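Local atomic coordinates of aspartate aminotransferase (PDB entry 1O4S), a protein that catalyses the pyridoxal-phosphate-dependent transfer of an amino group from L-aspartate to 2-oxoglutarate, giving oxaloacetate and L-glutamate. Residues 120-125 and 174-179; 116-121 and 126-131. All blocks are in the same frame, centred on the assembly; numbering follows the deposited sequence.

Interaction 1. Residues 120-125 and 174-179; sequences ALLDPG and KTKAVL
The peptide plane of Leu121 meets Lys176 at its carbonyl edge, where NZ donates a hydrogen bond to Leu121 O at 2.7 Å; the nitrogen lies in the carbonyl plane on a lone pair, with a C=O...N angle of 143°. Lys176 CG is displaced to one face of that plane, 3.4 Å from Leu121 O, and Leu122 CD2 lies off the same face. Here the Leu122 and Lys176 side chains run alongside one another, pointing opposite ways, CD2 coming 4.0 Å from Lys176 CB. Lys176 leaves the strand with CG opposite its own N (chi1 -169°), and bends at chi2 and chi4 swing the ammonium group back onto the helix end. Nearer the solvent, Lys174 CE lies 3.2 Å from Gly125 O. Tyr209 of the adjacent strand and Val14 of the second subunit also pack on Lys176. A methionine in its place would probably leave Leu121 O without this donor and the end of helix 109-121 less firmly tied to strand 175-180. With Asp123 OD2 5.1 Å from Lys176 NZ, too far for a salt bridge, and the C-terminal helix carbonyl beside it, the surroundings would be expected to favour a protonated lysine.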
loop_
_atom_site.group_PDB
_atom_site.type_symbol
_atom_site.label_atom_id
_atom_site.label_comp_id
_atom_site.label_asym_id
_atom_site.label_seq_id
_atom_site.Cartn_x
_atom_site.Cartn_y
_atom_site.Cartn_z
ATOM N N ALA B 120 -1.491 11.840 7.206
ATOM C CA ALA B 120 -0.436 12.595 7.850
ATOM C C ALA B 120 -0.904 13.940 8.326
ATOM O O ALA B 120 -0.401 14.432 9.314
ATOM C CB ALA B 120 0.744 12.747 6.946
ATOM N N LEU B 121 -1.900 14.505 7.668
ATOM C CA LEU B 121 -2.309 15.867 7.924
ATOM C C LEU B 121 -3.654 16.002 8.612
ATOM O O LEU B 121 -3.939 17.060 9.164
ATOM C CB LEU B 121 -2.390 16.654 6.608
ATOM C CG LEU B 121 -1.119 16.793 5.800
ATOM C CD1 LEU B 121 -1.412 17.650 4.588
ATOM C CD2 LEU B 121 -0.002 17.366 6.656
ATOM N N LEU B 122 -4.504 14.992 8.528
ATOM C CA LEU B 122 -5.863 15.108 9.035
ATOM C C LEU B 122 -6.014 14.474 10.414
ATOM O O LEU B 122 -5.722 13.298 10.607
ATOM C CB LEU B 122 -6.860 14.445 8.101
ATOM C CG LEU B 122 -6.994 14.936 6.667
ATOM C CD1 LEU B 122 -8.229 14.272 6.028
ATOM C CD2 LEU B 122 -7.081 16.484 6.578
ATOM N N ASP B 123 -6.443 15.282 11.375
ATOM C CA ASP B 123 -7.026 14.780 12.621
ATOM C C ASP B 123 -8.517 14.520 12.394
ATOM O O ASP B 123 -9.137 15.097 11.504
ATOM C CB ASP B 123 -6.855 15.798 13.752
ATOM C CG ASP B 123 -5.425 15.971 14.163
ATOM O OD1 ASP B 123 -4.789 14.929 14.426
ATOM O OD2 ASP B 123 -4.866 17.096 14.249
ATOM N N PRO B 124 -9.099 13.658 13.212
ATOM C CA PRO B 124 -10.528 13.350 13.120
ATOM C C PRO B 124 -11.426 14.575 13.103
ATOM O O PRO B 124 -11.283 15.465 13.936
ATOM C CB PRO B 124 -10.781 12.517 14.376
ATOM C CG PRO B 124 -9.465 11.833 14.620
ATOM C CD PRO B 124 -8.444 12.884 14.286
ATOM N N GLY B 125 -12.340 14.602 12.145
ATOM C CA GLY B 125 -13.204 15.744 11.911
ATOM C C GLY B 125 -12.641 16.896 11.060
ATOM O O GLY B 125 -13.418 17.771 10.656
ATOM N N LYS B 174 -11.867 24.229 11.064
ATOM C CA LYS B 174 -11.528 22.824 10.896
ATOM C C LYS B 174 -10.913 22.549 9.503
ATOM O O LYS B 174 -10.281 21.526 9.327
ATOM C CB LYS B 174 -12.779 21.948 11.160
ATOM C CG LYS B 174 -13.734 21.800 9.957
ATOM C CD LYS B 174 -15.216 21.624 10.352
ATOM C CE LYS B 174 -15.589 20.176 10.657
ATOM N NZ LYS B 174 -17.061 19.927 10.505
ATOM N N THR B 175 -11.108 23.458 8.535
ATOM C CA THR B 175 -10.540 23.303 7.176
ATOM C C THR B 175 -9.015 23.200 7.188
ATOM O O THR B 175 -8.296 24.202 7.351
ATOM C CB THR B 175 -10.912 24.444 6.229
ATOM O OG1 THR B 175 -12.331 24.551 6.097
ATOM C CG2 THR B 175 -10.408 24.098 4.783
ATOM N N LYS B 176 -8.532 21.979 6.991
ATOM C CA LYS B 176 -7.114 21.678 7.044
ATOM C C LYS B 176 -6.446 21.678 5.656
ATOM O O LYS B 176 -5.251 21.878 5.559
ATOM C CB LYS B 176 -6.919 20.304 7.739
ATOM C CG LYS B 176 -5.462 19.970 8.114
ATOM C CD LYS B 176 -5.023 20.679 9.421
ATOM C CE LYS B 176 -3.466 20.653 9.596
ATOM N NZ LYS B 176 -2.868 19.345 10.115
ATOM N N ALA B 177 -7.196 21.401 4.598
ATOM C CA ALA B 177 -6.609 21.319 3.271
ATOM C C ALA B 177 -7.594 21.608 2.160
ATOM O O ALA B 177 -8.810 21.431 2.315
ATOM C CB ALA B 177 -5.952 19.921 3.043
ATOM N N VAL B 178 -7.047 22.095 1.048
ATOM C CA VAL B 178 -7.785 22.220 -0.168
ATOM C C VAL B 178 -7.059 21.356 -1.204
ATOM O O VAL B 178 -5.851 21.501 -1.448
ATOM C CB VAL B 178 -7.880 23.668 -0.627
ATOM C CG1 VAL B 178 -8.550 23.765 -2.039
ATOM C CG2 VAL B 178 -8.628 24.518 0.410
ATOM N N LEU B 179 -7.829 20.457 -1.807
ATOM C CA LEU B 179 -7.347 19.507 -2.784
ATOM C C LEU B 179 -7.618 20.000 -4.207
ATOM O O LEU B 179 -8.769 20.215 -4.587
ATOM C CB LEU B 179 -8.070 18.180 -2.586
ATOM C CG LEU B 179 -7.706 17.083 -3.581
ATOM C CD1 LEU B 179 -6.235 16.726 -3.470
ATOM C CD2 LEU B 179 -8.607 15.867 -3.342
#

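Interaction 2. Residues 116-121 and 126-131; sequences NAFMAL and DEVIVF
Phe118 and Val128 make the closely packed end of this contact: ring atom CE1 meets methyl CG2 at 4.3 Å, an ordinary apolar distance, with the methyl approaching the ring obliquely. The Phe118 ring reaches the strand because chi1 of -64° sets CG opposite the carbonyl carbon, from where the ring extends off the flank of the helix. Ile142 of helix 138-144 packs on both Phe118 and Val128, and on Val130 further along the strand, so the aromatic-aliphatic pair belongs to a larger buried layer.

The backbones stay well apart. At their nearest approaches the CA atoms of Phe118 and Val128 are 9.0 Å from each other and those of Leu121 and Asp126 8.9 Å, and helix and strand separate further toward Asn116 and Val130. Such spacing, bridged mainly by side chains, is that of a helix laid on a sheet. Helix 109-121 forms the connection between the parallel strands 104-107 and 127-132 of the seven-stranded sheet, as in the large domain of fold-type I pyridoxal-phosphate enzymes. The Phe118 side chain is about 8 Å from that of Trp135, a probable L-aspartate-binding residue, and about 10 Å from the bound cofactor.

The other end is looser and partly open to solvent. The CB of Asp126 is directed toward the helix, yet OD2 of this residue stays 3.9 Å from Leu121 O, and no hydrogen bond joins the two segments. That carboxylate oxygen instead accepts a hydrogen bond from Asp123 N in the connecting loop.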
loop_
_atom_site.group_PDB
_atom_site.type_symbol
_atom_site.label_atom_id
_atom_site.label_comp_id
_atom_site.label_asym_id
_atom_site.label_seq_id
_atom_site.Cartn_x
_atom_site.Cartn_y
_atom_site.Cartn_z
ATOM N N ASN B 116 -1.613 8.798 2.106
ATOM C CA ASN B 116 -0.596 9.157 3.101
ATOM C C ASN B 116 -0.664 10.624 3.526
ATOM O O ASN B 116 -0.469 10.915 4.698
ATOM C CB ASN B 116 0.828 8.869 2.627
ATOM C CG ASN B 116 1.156 7.387 2.512
ATOM O OD1 ASN B 116 0.414 6.498 2.956
ATOM N ND2 ASN B 116 2.310 7.123 1.919
ATOM N N ALA B 117 -0.950 11.524 2.580
ATOM C CA ALA B 117 -1.139 12.956 2.864
ATOM C C ALA B 117 -2.305 13.198 3.825
ATOM O O ALA B 117 -2.186 13.930 4.828
ATOM C CB ALA B 117 -1.347 13.756 1.555
ATOM N N PHE B 118 -3.435 12.570 3.523
ATOM C CA PHE B 118 -4.609 12.710 4.369
ATOM C C PHE B 118 -4.348 12.126 5.755
ATOM O O PHE B 118 -4.720 12.718 6.743
ATOM C CB PHE B 118 -5.802 12.052 3.702
ATOM C CG PHE B 118 -6.200 12.718 2.394
ATOM C CD1 PHE B 118 -6.287 14.108 2.300
ATOM C CD2 PHE B 118 -6.523 11.954 1.275
ATOM C CE1 PHE B 118 -6.676 14.712 1.112
ATOM C CE2 PHE B 118 -6.929 12.549 0.097
ATOM C CZ PHE B 118 -6.989 13.920 0.010
ATOM N N MET B 119 -3.708 10.959 5.820
ATOM C CA MET B 119 -3.419 10.322 7.102
ATOM C C MET B 119 -2.397 11.172 7.914
ATOM O O MET B 119 -2.449 11.226 9.161
ATOM C CB MET B 119 -2.836 8.919 6.876
ATOM C CG MET B 119 -3.776 7.882 6.367
ATOM S SD MET B 119 -5.074 7.453 7.575
ATOM C CE MET B 119 -4.191 6.470 8.701
ATOM N N ALA B 120 -1.491 11.840 7.206
ATOM C CA ALA B 120 -0.436 12.595 7.850
ATOM C C ALA B 120 -0.904 13.940 8.326
ATOM O O ALA B 120 -0.401 14.432 9.314
ATOM C CB ALA B 120 0.744 12.747 6.946
ATOM N N LEU B 121 -1.900 14.505 7.668
ATOM C CA LEU B 121 -2.309 15.867 7.924
ATOM C C LEU B 121 -3.654 16.002 8.612
ATOM O O LEU B 121 -3.939 17.060 9.164
ATOM C CB LEU B 121 -2.390 16.654 6.608
ATOM C CG LEU B 121 -1.119 16.793 5.800
ATOM C CD1 LEU B 121 -1.412 17.650 4.588
ATOM C CD2 LEU B 121 -0.002 17.366 6.656
ATOM N N ASP B 126 -11.324 16.936 10.821
ATOM C CA ASP B 126 -10.730 17.964 9.970
ATOM C C ASP B 126 -11.380 17.914 8.606
ATOM O O ASP B 126 -11.727 16.842 8.117
ATOM C CB ASP B 126 -9.223 17.784 9.806
ATOM C CG ASP B 126 -8.411 18.265 11.004
ATOM O OD1 ASP B 126 -8.968 18.884 11.929
ATOM O OD2 ASP B 126 -7.178 18.106 11.078
ATOM N N GLU B 127 -11.530 19.075 7.985
ATOM C CA GLU B 127 -12.209 19.208 6.700
ATOM C C GLU B 127 -11.242 19.425 5.514
ATOM O O GLU B 127 -10.245 20.155 5.606
ATOM C CB GLU B 127 -13.217 20.359 6.771
ATOM C CG GLU B 127 -13.658 20.911 5.418
ATOM C CD GLU B 127 -14.643 22.057 5.563
ATOM O OE1 GLU B 127 -14.284 23.227 5.244
ATOM O OE2 GLU B 127 -15.768 21.773 6.021
ATOM N N VAL B 128 -11.556 18.771 4.404
ATOM C CA VAL B 128 -10.869 18.998 3.145
ATOM C C VAL B 128 -11.900 19.505 2.154
ATOM O O VAL B 128 -12.941 18.870 1.974
ATOM C CB VAL B 128 -10.208 17.710 2.570
ATOM C CG1 VAL B 128 -9.456 18.018 1.292
ATOM C CG2 VAL B 128 -9.257 17.068 3.592
ATOM N N ILE B 129 -11.594 20.636 1.512
ATOM C CA ILE B 129 -12.394 21.117 0.391
ATOM C C ILE B 129 -11.969 20.396 -0.884
ATOM O O ILE B 129 -10.775 20.341 -1.200
ATOM C CB ILE B 129 -12.247 22.646 0.260
ATOM C CG1 ILE B 129 -13.009 23.315 1.408
ATOM C CG2 ILE B 129 -12.764 23.150 -1.107
ATOM C CD1 ILE B 129 -12.598 24.712 1.670
ATOM N N VAL B 130 -12.931 19.817 -1.608
ATOM C CA VAL B 130 -12.668 19.244 -2.930
ATOM C C VAL B 130 -13.596 19.904 -3.952
ATOM O O VAL B 130 -14.582 20.530 -3.586
ATOM C CB VAL B 130 -12.824 17.705 -2.956
ATOM C CG1 VAL B 130 -12.076 17.078 -1.779
ATOM C CG2 VAL B 130 -14.268 17.307 -2.921
ATOM N N PHE B 131 -13.249 19.774 -5.223
ATOM C CA PHE B 131 -13.956 20.410 -6.307
ATOM C C PHE B 131 -14.542 19.347 -7.207
ATOM O O PHE B 131 -13.817 18.494 -7.710
ATOM C CB PHE B 131 -13.000 21.332 -7.088
ATOM C CG PHE B 131 -12.420 22.442 -6.256
ATOM C CD1 PHE B 131 -11.121 22.367 -5.778
ATOM C CD2 PHE B 131 -13.212 23.540 -5.889
ATOM C CE1 PHE B 131 -10.577 23.381 -4.980
ATOM C CE2 PHE B 131 -12.680 24.564 -5.080
ATOM C CZ PHE B 131 -11.352 24.479 -4.626
#

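How the interactions relate
Running from the N terminus, the chain passes along helix 109-121, and interaction 2 closes the short loop 122-125 by laying the helix end against strand 127-132. The chain then forms helix 138-144, strand 148-153 and helix 164-170 before returning in strand 175-180, where interaction 1 closes a span of 48 residues back onto the same helix end. The contacts share Ala120 and Leu121, and segment 126-131 falls within that longer span. Their strands are sheet neighbours: Lys176 N lies 2.9 Å from Glu127 O, and Ala177 O 3.0 Å from Ile129 N, both probable hydrogen bonds. One helix terminus is thus joined to two adjacent parallel strands, beside the second subunit.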